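NAD nucleotidase (Haemophilus influenzae, PDB 3ZTV) hydrolyses NAD to adenosine and nicotinamide riboside in the periplasm, acting as a zinc-dependent 5'-nucleotidase and dinucleotide pyrophosphatase with broad nucleotide specificity. Local coordinates at residues T39-G44 / H298-K303; L294-K299 / S331-D336; S444-V449 / E501-N506; A470-E475 / V490-K495. All coordinates share one frame; numbering follows the deposited sequence.

Contact 1 of 4, residues T39-G44 / H298-K303; sequences TKVDIG and HKLQVK
K299 NZ is gripped by two carboxylates. It meets D42 OD1 on its syn side at 2.8 Å, 17° out of the carboxylate plane, and forms a second salt bridge with E29 of the adjoining strand 28-34. The lysine chain is bent at chi3 (-74°), a turn that sets CE 3.3 Å from D42 OD2; the two side chains cross at about a right angle. A water donates to D42 OD2 and accepts only weakly from NZ; another joins D42 N to K299 O.

Further along, K40 and Q301 form a single antiparallel bridge, with K40 N to Q301 O at 2.8 Å and Q301 N to K40 O at 3.1 Å. V41 CG1 meets L300 CD2 at 4.0 Å, while L300 also packs on helix 314-325. The polar end of Q301 turns to E311, and K40 makes a cation-pi contact with W309. Strands 37-43 and 301-303, each belonging to its own two-stranded hairpin, are thus joined by one backbone bridge, and the acidic pair D42 and E29 would be expected to favour a charged K299.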
loop_
_atom_site.group_PDB
_atom_site.type_symbol
_atom_site.label_atom_id
_atom_site.label_comp_id
_atom_site.label_asym_id
_atom_site.label_seq_id
_atom_site.Cartn_x
_atom_site.Cartn_y
_atom_site.Cartn_z
ATOM N N THR A 39 8.776 -10.416 -45.331
ATOM C CA THR A 39 10.058 -11.091 -45.388
ATOM C C THR A 39 10.344 -11.753 -44.049
ATOM O O THR A 39 10.250 -11.107 -42.994
ATOM C CB THR A 39 11.174 -10.078 -45.722
ATOM O OG1 THR A 39 10.827 -9.365 -46.918
ATOM C CG2 THR A 39 12.510 -10.768 -45.914
ATOM N N LYS A 40 10.673 -13.039 -44.083
ATOM C CA LYS A 40 11.103 -13.748 -42.886
ATOM C C LYS A 40 12.583 -13.493 -42.685
ATOM O O LYS A 40 13.377 -13.632 -43.620
ATOM C CB LYS A 40 10.870 -15.255 -43.023
ATOM C CG LYS A 40 9.425 -15.714 -42.903
ATOM C CD LYS A 40 9.326 -17.234 -43.041
ATOM C CE LYS A 40 7.907 -17.729 -42.803
ATOM N NZ LYS A 40 7.824 -19.211 -42.939
ATOM N N VAL A 41 12.942 -13.116 -41.459
ATOM C CA VAL A 41 14.324 -12.839 -41.082
ATOM C C VAL A 41 14.586 -13.421 -39.697
ATOM O O VAL A 41 13.642 -13.753 -38.975
ATOM C CB VAL A 41 14.611 -11.316 -41.054
ATOM C CG1 VAL A 41 14.317 -10.698 -42.414
ATOM C CG2 VAL A 41 13.806 -10.622 -39.949
ATOM N N ASP A 42 15.861 -13.566 -39.342
ATOM C CA ASP A 42 16.241 -13.956 -37.990
ATOM C C ASP A 42 16.690 -12.733 -37.200
ATOM O O ASP A 42 17.414 -11.879 -37.731
ATOM C CB ASP A 42 17.365 -14.990 -38.018
ATOM C CG ASP A 42 16.910 -16.324 -38.579
ATOM O OD1 ASP A 42 15.764 -16.723 -38.292
ATOM O OD2 ASP A 42 17.688 -16.952 -39.325
ATOM N N ILE A 43 16.254 -12.655 -35.942
ATOM C CA ILE A 43 16.651 -11.577 -35.036
ATOM C C ILE A 43 17.132 -12.123 -33.703
ATOM O O ILE A 43 16.802 -13.241 -33.308
ATOM C CB ILE A 43 15.495 -10.586 -34.754
ATOM C CG1 ILE A 43 14.222 -11.319 -34.315
ATOM C CG2 ILE A 43 15.218 -9.717 -35.971
ATOM C CD1 ILE A 43 13.155 -10.404 -33.716
ATOM N N GLY A 44 17.949 -11.330 -33.023
ATOM C CA GLY A 44 18.274 -11.604 -31.643
ATOM C C GLY A 44 19.352 -12.636 -31.397
ATOM O O GLY A 44 20.232 -12.864 -32.233
ATOM N N HIS A 298 21.419 -13.141 -43.087
ATOM C CA HIS A 298 21.522 -14.419 -43.805
ATOM C C HIS A 298 20.194 -15.054 -44.208
ATOM O O HIS A 298 20.151 -15.858 -45.152
ATOM C CB HIS A 298 22.396 -15.401 -43.019
ATOM C CG HIS A 298 23.781 -14.892 -42.774
ATOM N ND1 HIS A 298 24.672 -14.640 -43.796
ATOM C CD2 HIS A 298 24.417 -14.546 -41.629
ATOM C CE1 HIS A 298 25.802 -14.181 -43.289
ATOM N NE2 HIS A 298 25.673 -14.114 -41.976
ATOM N N LYS A 299 19.120 -14.713 -43.507
ATOM C CA LYS A 299 17.790 -15.181 -43.874
ATOM C C LYS A 299 16.973 -14.014 -44.387
ATOM O O LYS A 299 16.641 -13.092 -43.638
ATOM C CB LYS A 299 17.067 -15.853 -42.697
ATOM C CG LYS A 299 15.639 -16.318 -43.031
ATOM C CD LYS A 299 14.904 -16.861 -41.810
ATOM C CE LYS A 299 15.414 -18.234 -41.411
ATOM N NZ LYS A 299 14.812 -18.673 -40.119
ATOM N N LEU A 300 16.659 -14.049 -45.673
ATOM C CA LEU A 300 15.811 -13.036 -46.276
ATOM C C LEU A 300 14.841 -13.758 -47.200
ATOM O O LEU A 300 15.077 -13.864 -48.411
ATOM C CB LEU A 300 16.649 -12.023 -47.059
ATOM C CG LEU A 300 17.674 -11.201 -46.263
ATOM C CD1 LEU A 300 18.652 -10.515 -47.203
ATOM C CD2 LEU A 300 17.009 -10.184 -45.333
ATOM N N GLN A 301 13.761 -14.275 -46.628
ATOM C CA GLN A 301 12.836 -15.125 -47.375
ATOM C C GLN A 301 11.512 -14.433 -47.665
ATOM O O GLN A 301 10.934 -13.779 -46.799
ATOM C CB GLN A 301 12.588 -16.434 -46.624
ATOM C CG GLN A 301 13.829 -17.286 -46.456
ATOM C CD GLN A 301 13.580 -18.516 -45.614
ATOM O OE1 GLN A 301 12.444 -18.800 -45.232
ATOM N NE2 GLN A 301 14.643 -19.248 -45.314
ATOM N N VAL A 302 11.041 -14.570 -48.902
ATOM C CA VAL A 302 9.734 -14.064 -49.292
ATOM C C VAL A 302 8.907 -15.208 -49.887
ATOM O O VAL A 302 9.463 -16.188 -50.390
ATOM C CB VAL A 302 9.851 -12.903 -50.301
ATOM C CG1 VAL A 302 10.687 -11.766 -49.708
ATOM C CG2 VAL A 302 10.456 -13.391 -51.609
ATOM N N LYS A 303 7.588 -15.096 -49.806
ATOM C CA LYS A 303 6.693 -16.158 -50.268
ATOM C C LYS A 303 6.502 -16.082 -51.777
ATOM O O LYS A 303 6.134 -15.033 -52.306
ATOM C CB LYS A 303 5.340 -16.042 -49.557
ATOM C CG LYS A 303 4.371 -17.192 -49.789
ATOM C CD LYS A 303 3.074 -16.941 -49.027
ATOM C CE LYS A 303 2.060 -18.062 -49.215
ATOM N NZ LYS A 303 2.277 -19.190 -48.268
HETATM O O HOH W 1 17.888 -12.823 -41.274
HETATM O O HOH W 2 17.969 -19.679 -39.286
#

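Contact 2 of 4, residues L294-K299 / S331-D336; sequences LMSSHK and SLDDHD
Both carboxylate oxygens of D333 are engaged by S297, just beyond the end of a parallel strand pair. S297 OG donates to the syn lone pair of D333 OD2 over 2.6 Å, and S297 N donates to D333 OD1 over 2.9 Å, from 30° out of the carboxylate plane. The serine hydroxyl can reach because chi1 (69°) places OG between its own backbone N and carbonyl carbon. A water donates to D333 OD1 as well and lies 3.2 Å from S296 OG, which in turn accepts from H298 N in an ST turn.

Behind this polar end, strand 330-332 is the outermost strand, within this chain, of the seven-stranded mixed sheet and runs parallel to strand 284-295. L294 pairs with S331 and M295 with L332. M295 N donates to S331 O at 3.0 Å, and M295 O receives D333 N, while the CA of L332 makes a CA-H...O contact with the same carbonyl.

The strand side chains divide between the two faces. On one, M295 CB meets L332 CD2 at 4.1 Å, and helix 314-325 packs there through L324, which touches both residues. On the other lie L294 and S331, and L294 crosses D334 of the following loop at about a right angle; V49 and A51 of helix 46-59 pack on L294 and D334. D334 OD2 accepts from S331 OG at 2.6 Å, and its OD1 forms a salt bridge with K55 of that helix. Nearer the surface, the H298 ring lies 21° from the plane of the D333 carboxylate, and S297 OG sits 3.6 Å above the ring plane, over its centre.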
loop_
_atom_site.group_PDB
_atom_site.type_symbol
_atom_site.label_atom_id
_atom_site.label_comp_id
_atom_site.label_asym_id
_atom_site.label_seq_id
_atom_site.Cartn_x
_atom_site.Cartn_y
_atom_site.Cartn_z
ATOM N N LEU A 294 18.566 -6.226 -33.403
ATOM C CA LEU A 294 19.663 -7.108 -33.765
ATOM C C LEU A 294 19.169 -8.101 -34.804
ATOM O O LEU A 294 18.311 -8.931 -34.504
ATOM C CB LEU A 294 20.155 -7.842 -32.517
ATOM C CG LEU A 294 20.488 -6.930 -31.327
ATOM C CD1 LEU A 294 20.777 -7.765 -30.089
ATOM C CD2 LEU A 294 21.656 -6.000 -31.652
ATOM N N MET A 295 19.707 -8.030 -36.018
ATOM C CA MET A 295 19.177 -8.812 -37.133
ATOM C C MET A 295 20.278 -9.510 -37.924
ATOM O O MET A 295 21.367 -8.962 -38.107
ATOM C CB MET A 295 18.359 -7.894 -38.051
ATOM C CG MET A 295 17.544 -8.608 -39.129
ATOM S SD MET A 295 16.522 -7.470 -40.086
ATOM C CE MET A 295 15.375 -6.955 -38.811
ATOM N N SER A 296 20.005 -10.738 -38.356
ATOM C CA SER A 296 20.888 -11.444 -39.275
ATOM C C SER A 296 20.682 -10.990 -40.717
ATOM O O SER A 296 19.574 -10.631 -41.109
ATOM C CB SER A 296 20.638 -12.945 -39.177
ATOM O OG SER A 296 21.400 -13.647 -40.148
ATOM N N SER A 297 21.759 -11.007 -41.497
ATOM C CA SER A 297 21.666 -10.719 -42.925
ATOM C C SER A 297 21.441 -11.985 -43.744
ATOM O O SER A 297 21.290 -11.911 -44.963
ATOM C CB SER A 297 22.947 -10.045 -43.417
ATOM O OG SER A 297 24.025 -10.959 -43.392
ATOM N N HIS A 298 21.419 -13.141 -43.087
ATOM C CA HIS A 298 21.522 -14.419 -43.805
ATOM C C HIS A 298 20.194 -15.054 -44.208
ATOM O O HIS A 298 20.151 -15.858 -45.152
ATOM C CB HIS A 298 22.396 -15.401 -43.019
ATOM C CG HIS A 298 23.781 -14.892 -42.774
ATOM N ND1 HIS A 298 24.672 -14.640 -43.796
ATOM C CD2 HIS A 298 24.417 -14.546 -41.629
ATOM C CE1 HIS A 298 25.802 -14.181 -43.289
ATOM N NE2 HIS A 298 25.673 -14.114 -41.976
ATOM N N LYS A 299 19.120 -14.713 -43.507
ATOM C CA LYS A 299 17.790 -15.181 -43.874
ATOM C C LYS A 299 16.973 -14.014 -44.387
ATOM O O LYS A 299 16.641 -13.092 -43.638
ATOM C CB LYS A 299 17.067 -15.853 -42.697
ATOM C CG LYS A 299 15.639 -16.318 -43.031
ATOM C CD LYS A 299 14.904 -16.861 -41.810
ATOM C CE LYS A 299 15.414 -18.234 -41.411
ATOM N NZ LYS A 299 14.812 -18.673 -40.119
ATOM N N SER A 331 20.937 -3.382 -36.623
ATOM C CA SER A 331 22.331 -3.759 -36.496
ATOM C C SER A 331 22.488 -5.179 -37.024
ATOM O O SER A 331 21.928 -6.123 -36.466
ATOM C CB SER A 331 22.755 -3.689 -35.033
ATOM O OG SER A 331 24.153 -3.852 -34.896
ATOM N N LEU A 332 23.246 -5.341 -38.102
ATOM C CA LEU A 332 23.377 -6.651 -38.755
ATOM C C LEU A 332 24.580 -7.464 -38.292
ATOM O O LEU A 332 25.698 -6.951 -38.199
ATOM C CB LEU A 332 23.453 -6.499 -40.281
ATOM C CG LEU A 332 22.245 -5.876 -40.971
ATOM C CD1 LEU A 332 22.592 -5.475 -42.402
ATOM C CD2 LEU A 332 21.047 -6.808 -40.952
ATOM N N ASP A 333 24.330 -8.744 -38.013
ATOM C CA ASP A 333 25.376 -9.755 -37.847
ATOM C C ASP A 333 26.381 -9.466 -36.739
ATOM O O ASP A 333 27.564 -9.775 -36.874
ATOM C CB ASP A 333 26.112 -9.987 -39.178
ATOM C CG ASP A 333 25.190 -10.475 -40.281
ATOM O OD1 ASP A 333 24.239 -11.237 -40.001
ATOM O OD2 ASP A 333 25.427 -10.089 -41.445
ATOM N N ASP A 334 25.924 -8.889 -35.630
ATOM C CA ASP A 334 26.799 -8.763 -34.470
ATOM C C ASP A 334 27.041 -10.149 -33.881
ATOM O O ASP A 334 26.106 -10.923 -33.714
ATOM C CB ASP A 334 26.173 -7.888 -33.385
ATOM C CG ASP A 334 25.844 -6.498 -33.865
ATOM O OD1 ASP A 334 26.777 -5.708 -34.130
ATOM O OD2 ASP A 334 24.639 -6.196 -33.953
ATOM N N HIS A 335 28.286 -10.459 -33.558
ATOM C CA HIS A 335 28.570 -11.700 -32.846
ATOM C C HIS A 335 29.817 -11.578 -31.980
ATOM O O HIS A 335 30.774 -10.888 -32.328
ATOM C CB HIS A 335 28.614 -12.916 -33.785
ATOM C CG HIS A 335 29.718 -12.870 -34.791
ATOM N ND1 HIS A 335 30.806 -13.713 -34.733
ATOM C CD2 HIS A 335 29.893 -12.100 -35.890
ATOM C CE1 HIS A 335 31.611 -13.459 -35.750
ATOM N NE2 HIS A 335 31.080 -12.484 -36.467
ATOM N N ASP A 336 29.770 -12.212 -30.814
ATOM C CA ASP A 336 30.828 -12.102 -29.821
ATOM C C ASP A 336 31.515 -13.450 -29.693
ATOM O O ASP A 336 30.856 -14.460 -29.472
ATOM C CB ASP A 336 30.225 -11.703 -28.473
ATOM C CG ASP A 336 31.255 -11.642 -27.365
ATOM O OD1 ASP A 336 32.226 -10.869 -27.492
ATOM O OD2 ASP A 336 31.108 -12.371 -26.360
HETATM O O HOH W 3 24.057 -13.487 -38.347
#

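Contact 3 of 4, residues S444-V449 / E501-N506; sequences SLVKQV and EPIDDN
The ionic part of this contact is carried by K447 and D505. K447 NZ donates to D505 OD1 over 2.8 Å, on the syn side of that oxygen and 16° out of the carboxylate plane, and the two side chains cross at about a right angle. The lysine is extended beyond CG, a shape that runs it past I503, in the opposite sense, to the aspartate. A water accepting from NZ at 3.0 Å donates to I503 O, so the ammonium group is linked to the loop at a second point.

Backbone hydrogen bonding comes next. S444, in the first turn of helix 443-460, offers its N to D505 O at 3.1 Å; the approach is bent, with a C=O...donor angle of 114°. The same carbonyl accepts from a water that lies 2.9 Å from S444 OG. The loop itself is shaped by an Asx turn, in which N506 N donates to D504 OD1 from above the carboxylate plane.

The apolar contacts centre on I503. Its CD1 rests 3.9 Å from V446 CB and equally near V446 CG1, while I503 CG2 presses on K447 CE at 3.5 Å, tighter than usual for two carbons. I503 also packs on V490 and V492, and V446 on V511. Helix 443-460 is thereby joined, within the C-terminal domain, to the loop between strands 500-502 and 508-514. One loop thus supplies a carbonyl acceptor to a helix N-H and a carboxylate to K447; the partly exposed salt bridge probably adds to the packing of I503 rather than replacing it.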
loop_
_atom_site.group_PDB
_atom_site.type_symbol
_atom_site.label_atom_id
_atom_site.label_comp_id
_atom_site.label_asym_id
_atom_site.label_seq_id
_atom_site.Cartn_x
_atom_site.Cartn_y
_atom_site.Cartn_z
ATOM N N SER A 444 -21.324 -17.036 -17.298
ATOM C CA SER A 444 -22.170 -16.926 -18.484
ATOM C C SER A 444 -21.333 -16.813 -19.761
ATOM O O SER A 444 -21.710 -17.329 -20.814
ATOM C CB SER A 444 -23.119 -15.733 -18.359
ATOM O OG SER A 444 -22.391 -14.525 -18.204
ATOM N N LEU A 445 -20.193 -16.136 -19.662
ATOM C CA LEU A 445 -19.290 -15.994 -20.802
ATOM C C LEU A 445 -18.509 -17.276 -21.072
ATOM O O LEU A 445 -18.143 -17.555 -22.214
ATOM C CB LEU A 445 -18.329 -14.827 -20.579
ATOM C CG LEU A 445 -18.962 -13.434 -20.598
ATOM C CD1 LEU A 445 -17.969 -12.398 -20.100
ATOM C CD2 LEU A 445 -19.460 -13.085 -21.992
ATOM N N VAL A 446 -18.240 -18.043 -20.021
ATOM C CA VAL A 446 -17.601 -19.345 -20.187
ATOM C C VAL A 446 -18.527 -20.247 -20.996
ATOM O O VAL A 446 -18.090 -20.906 -21.938
ATOM C CB VAL A 446 -17.248 -20.006 -18.842
ATOM C CG1 VAL A 446 -16.682 -21.412 -19.071
ATOM C CG2 VAL A 446 -16.252 -19.142 -18.069
ATOM N N LYS A 447 -19.808 -20.257 -20.639
ATOM C CA LYS A 447 -20.792 -21.013 -21.408
ATOM C C LYS A 447 -20.784 -20.562 -22.867
ATOM O O LYS A 447 -20.747 -21.390 -23.780
ATOM C CB LYS A 447 -22.196 -20.852 -20.817
ATOM C CG LYS A 447 -22.421 -21.579 -19.495
ATOM C CD LYS A 447 -23.844 -21.356 -18.982
ATOM C CE LYS A 447 -24.151 -22.197 -17.754
ATOM N NZ LYS A 447 -25.467 -21.843 -17.131
ATOM N N GLN A 448 -20.807 -19.249 -23.079
ATOM C CA GLN A 448 -20.864 -18.713 -24.432
ATOM C C GLN A 448 -19.652 -19.096 -25.284
ATOM O O GLN A 448 -19.793 -19.410 -26.460
ATOM C CB GLN A 448 -21.050 -17.193 -24.423
ATOM C CG GLN A 448 -21.378 -16.643 -25.794
ATOM C CD GLN A 448 -22.659 -17.232 -26.364
ATOM O OE1 GLN A 448 -23.739 -17.074 -25.789
ATOM N NE2 GLN A 448 -22.545 -17.914 -27.498
ATOM N N VAL A 449 -18.455 -19.076 -24.705
ATOM C CA VAL A 449 -17.290 -19.425 -25.512
ATOM C C VAL A 449 -17.314 -20.905 -25.922
ATOM O O VAL A 449 -16.900 -21.240 -27.031
ATOM C CB VAL A 449 -15.937 -19.011 -24.865
ATOM C CG1 VAL A 449 -15.563 -19.931 -23.729
ATOM C CG2 VAL A 449 -14.831 -18.989 -25.918
ATOM N N GLU A 501 -18.869 -28.773 -8.967
ATOM C CA GLU A 501 -20.053 -27.978 -8.672
ATOM C C GLU A 501 -20.613 -27.414 -9.970
ATOM O O GLU A 501 -19.881 -27.265 -10.948
ATOM C CB GLU A 501 -19.694 -26.816 -7.741
ATOM C CG GLU A 501 -19.047 -27.223 -6.427
ATOM C CD GLU A 501 -18.592 -26.029 -5.604
ATOM O OE1 GLU A 501 -18.246 -24.985 -6.200
ATOM O OE2 GLU A 501 -18.586 -26.129 -4.357
ATOM N N PRO A 502 -21.914 -27.089 -9.994
ATOM C CA PRO A 502 -22.474 -26.431 -11.177
ATOM C C PRO A 502 -21.792 -25.087 -11.410
ATOM O O PRO A 502 -21.470 -24.392 -10.449
ATOM C CB PRO A 502 -23.953 -26.235 -10.807
ATOM C CG PRO A 502 -24.009 -26.355 -9.325
ATOM C CD PRO A 502 -22.912 -27.277 -8.926
ATOM N N ILE A 503 -21.546 -24.729 -12.667
ATOM C CA ILE A 503 -20.990 -23.414 -12.948
ATOM C C ILE A 503 -22.005 -22.357 -12.516
ATOM O O ILE A 503 -23.216 -22.587 -12.581
ATOM C CB ILE A 503 -20.603 -23.236 -14.441
ATOM C CG1 ILE A 503 -19.697 -22.014 -14.616
ATOM C CG2 ILE A 503 -21.848 -23.131 -15.315
ATOM C CD1 ILE A 503 -18.999 -21.953 -15.971
ATOM N N ASP A 504 -21.501 -21.217 -12.056
ATOM C CA ASP A 504 -22.326 -20.101 -11.603
ATOM C C ASP A 504 -22.231 -18.974 -12.629
ATOM O O ASP A 504 -21.159 -18.401 -12.830
ATOM C CB ASP A 504 -21.820 -19.625 -10.237
ATOM C CG ASP A 504 -22.640 -18.484 -9.657
ATOM O OD1 ASP A 504 -23.367 -17.803 -10.404
ATOM O OD2 ASP A 504 -22.534 -18.259 -8.433
ATOM N N ASP A 505 -23.347 -18.665 -13.283
ATOM C CA ASP A 505 -23.382 -17.648 -14.330
ATOM C C ASP A 505 -22.770 -16.311 -13.915
ATOM O O ASP A 505 -22.228 -15.585 -14.750
ATOM C CB ASP A 505 -24.821 -17.402 -14.798
ATOM C CG ASP A 505 -25.353 -18.510 -15.684
ATOM O OD1 ASP A 505 -24.552 -19.358 -16.135
ATOM O OD2 ASP A 505 -26.579 -18.518 -15.938
ATOM N N ASN A 506 -22.873 -15.983 -12.631
ATOM C CA ASN A 506 -22.483 -14.661 -12.153
ATOM C C ASN A 506 -21.114 -14.609 -11.481
ATOM O O ASN A 506 -20.583 -13.525 -11.233
ATOM C CB ASN A 506 -23.556 -14.100 -11.215
ATOM C CG ASN A 506 -24.888 -13.897 -11.912
ATOM O OD1 ASN A 506 -24.941 -13.442 -13.054
ATOM N ND2 ASN A 506 -25.972 -14.246 -11.228
HETATM O O HOH W 4 -23.262 -12.920 -15.981
HETATM O O HOH W 5 -25.522 -22.677 -14.278
#

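Contact 4 of 4, residues A470-E475 / V490-K495; sequences AGIRYE and VEVLNK
R473 and E491 face each other as the hydrogen-bonded pair of an antiparallel hairpin, and their side chains meet over the same face of the sheet. The arginine grips side-on: R473 NE reaches E491 OE2 at 2.9 Å and NH2 reaches OE1 at 3.0 Å. The two flat groups are not coplanar, however. Their planes are 58° apart: E491 CD lies at the guanidinium edge, in plane, yet both nitrogens meet their oxygens from above the carboxylate plane. A chi1 of 65° puts R473 CG between the backbone N and carbonyl carbon, and the chain, extended to NE, reaches on to E491; the guanidinium also makes a cation-pi contact with W500 of strand 500-502.

On the other face the contacts are apolar. I472 and V490 are turned obliquely, with CD1 of the isoleucine 3.7 Å from CG1 of the valine, and Y474 CB meets V490 CG2 at 4.0 Å. The phenol of Y474 leads away from the pair and bonds through OH to P467 O. L404 packs against I472 and V492 from strand 404-408.

Between the faces, R473 and E491 exchange N-H...O bonds, and G471 O accepts L493 N at 2.9 Å. The hairpin thus has a partly exposed salt bridge on one face and buried I472, Y474, V490 and V492 on the other; two bonds to separate oxygens would be expected to limit rotation of the carboxylate.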
loop_
_atom_site.group_PDB
_atom_site.type_symbol
_atom_site.label_atom_id
_atom_site.label_comp_id
_atom_site.label_asym_id
_atom_site.label_seq_id
_atom_site.Cartn_x
_atom_site.Cartn_y
_atom_site.Cartn_z
ATOM N N ALA A 470 -9.993 -28.576 -18.575
ATOM C CA ALA A 470 -9.523 -29.119 -17.312
ATOM C C ALA A 470 -10.101 -28.244 -16.206
ATOM O O ALA A 470 -10.086 -27.023 -16.316
ATOM C CB ALA A 470 -8.006 -29.108 -17.256
ATOM N N GLY A 471 -10.617 -28.861 -15.146
ATOM C CA GLY A 471 -11.304 -28.113 -14.102
ATOM C C GLY A 471 -12.702 -27.682 -14.521
ATOM O O GLY A 471 -13.422 -27.028 -13.755
ATOM N N ILE A 472 -13.072 -28.033 -15.752
ATOM C CA ILE A 472 -14.413 -27.803 -16.285
ATOM C C ILE A 472 -14.796 -29.022 -17.106
ATOM O O ILE A 472 -13.960 -29.598 -17.795
ATOM C CB ILE A 472 -14.494 -26.519 -17.156
ATOM C CG1 ILE A 472 -15.942 -26.249 -17.583
ATOM C CG2 ILE A 472 -13.560 -26.622 -18.360
ATOM C CD1 ILE A 472 -16.192 -24.859 -18.155
ATOM N N ARG A 473 -16.056 -29.434 -17.003
ATOM C CA ARG A 473 -16.557 -30.547 -17.795
ATOM C C ARG A 473 -17.975 -30.215 -18.216
ATOM O O ARG A 473 -18.673 -29.470 -17.527
ATOM C CB ARG A 473 -16.495 -31.863 -17.008
ATOM C CG ARG A 473 -17.402 -31.924 -15.795
ATOM C CD ARG A 473 -17.120 -33.172 -14.972
ATOM N NE ARG A 473 -18.079 -33.327 -13.881
ATOM C CZ ARG A 473 -17.934 -34.188 -12.877
ATOM N NH1 ARG A 473 -16.862 -34.965 -12.816
ATOM N NH2 ARG A 473 -18.862 -34.267 -11.930
ATOM N N TYR A 474 -18.394 -30.739 -19.362
ATOM C CA TYR A 474 -19.711 -30.387 -19.866
ATOM C C TYR A 474 -20.331 -31.494 -20.707
ATOM O O TYR A 474 -19.640 -32.389 -21.202
ATOM C CB TYR A 474 -19.663 -29.058 -20.650
ATOM C CG TYR A 474 -18.943 -29.144 -21.980
ATOM C CD1 TYR A 474 -17.569 -28.931 -22.077
ATOM C CD2 TYR A 474 -19.641 -29.439 -23.144
ATOM C CE1 TYR A 474 -16.914 -29.016 -23.310
ATOM C CE2 TYR A 474 -18.999 -29.525 -24.375
ATOM C CZ TYR A 474 -17.638 -29.317 -24.453
ATOM O OH TYR A 474 -17.021 -29.419 -25.687
ATOM N N GLU A 475 -21.654 -31.428 -20.815
ATOM C CA GLU A 475 -22.412 -32.258 -21.737
ATOM C C GLU A 475 -23.074 -31.324 -22.734
ATOM O O GLU A 475 -23.517 -30.226 -22.382
ATOM C CB GLU A 475 -23.481 -33.080 -21.003
ATOM C CG GLU A 475 -24.347 -33.927 -21.942
ATOM C CD GLU A 475 -25.285 -34.884 -21.223
ATOM O OE1 GLU A 475 -25.154 -35.064 -19.992
ATOM O OE2 GLU A 475 -26.157 -35.461 -21.909
ATOM N N VAL A 490 -22.904 -27.826 -17.317
ATOM C CA VAL A 490 -21.514 -27.391 -17.160
ATOM C C VAL A 490 -21.152 -27.378 -15.681
ATOM O O VAL A 490 -21.865 -26.785 -14.868
ATOM C CB VAL A 490 -21.270 -25.990 -17.751
ATOM C CG1 VAL A 490 -19.810 -25.592 -17.578
ATOM C CG2 VAL A 490 -21.669 -25.947 -19.216
ATOM N N GLU A 491 -20.064 -28.062 -15.341
ATOM C CA GLU A 491 -19.557 -28.095 -13.979
ATOM C C GLU A 491 -18.127 -27.581 -13.929
ATOM O O GLU A 491 -17.352 -27.756 -14.878
ATOM C CB GLU A 491 -19.591 -29.517 -13.424
ATOM C CG GLU A 491 -20.969 -30.154 -13.375
ATOM C CD GLU A 491 -20.877 -31.647 -13.168
ATOM O OE1 GLU A 491 -20.842 -32.076 -11.996
ATOM O OE2 GLU A 491 -20.811 -32.384 -14.175
ATOM N N VAL A 492 -17.790 -26.956 -12.807
ATOM C CA VAL A 492 -16.431 -26.501 -12.542
ATOM C C VAL A 492 -15.926 -27.104 -11.231
ATOM O O VAL A 492 -16.662 -27.167 -10.240
ATOM C CB VAL A 492 -16.364 -24.968 -12.478
ATOM C CG1 VAL A 492 -14.973 -24.500 -12.052
ATOM C CG2 VAL A 492 -16.758 -24.367 -13.821
ATOM N N LEU A 493 -14.680 -27.564 -11.233
ATOM C CA LEU A 493 -14.062 -28.166 -10.058
ATOM C C LEU A 493 -13.742 -27.113 -8.998
ATOM O O LEU A 493 -13.021 -26.145 -9.260
ATOM C CB LEU A 493 -12.790 -28.913 -10.467
ATOM C CG LEU A 493 -12.014 -29.679 -9.394
ATOM C CD1 LEU A 493 -12.925 -30.640 -8.643
ATOM C CD2 LEU A 493 -10.838 -30.424 -10.011
ATOM N N ASN A 494 -14.295 -27.290 -7.802
ATOM C CA ASN A 494 -13.959 -26.422 -6.681
ATOM C C ASN A 494 -12.521 -26.685 -6.253
ATOM O O ASN A 494 -12.197 -27.769 -5.773
ATOM C CB ASN A 494 -14.920 -26.646 -5.511
ATOM C CG ASN A 494 -14.713 -25.650 -4.382
ATOM O OD1 ASN A 494 -13.582 -25.359 -3.992
ATOM N ND2 ASN A 494 -15.811 -25.117 -3.858
ATOM N N LYS A 495 -11.660 -25.691 -6.436
ATOM C CA LYS A 495 -10.231 -25.876 -6.220
ATOM C C LYS A 495 -9.874 -26.001 -4.740
ATOM O O LYS A 495 -9.247 -26.978 -4.324
ATOM C CB LYS A 495 -9.439 -24.742 -6.873
ATOM C CG LYS A 495 -8.060 -25.160 -7.339
ATOM C CD LYS A 495 -7.530 -24.223 -8.407
ATOM C CE LYS A 495 -6.226 -24.749 -8.975
ATOM N NZ LYS A 495 -5.601 -23.790 -9.921
#

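The four contacts form two pairs at distant places in the chain. Contacts 1 and 2 share H298 and K299 and touch through D42 and G44, which probably hydrogen-bond to S296 and L294; contact 1 joins separate small sheets through a charged lysine, whereas contact 2 extends the edge of a large sheet, and both are partly buried. Contacts 3 and 4 lie with centres about 10 Å apart in the C-terminal domain, where strands 487-493 and 500-502 are neighbours and V446 touches I472. There, contact 4 is buried and contact 3 is a surface contact. Lysine or arginine salt bridges mark contacts 1, 3 and 4, whereas contact 2 relies on serine and backbone donors to aspartate.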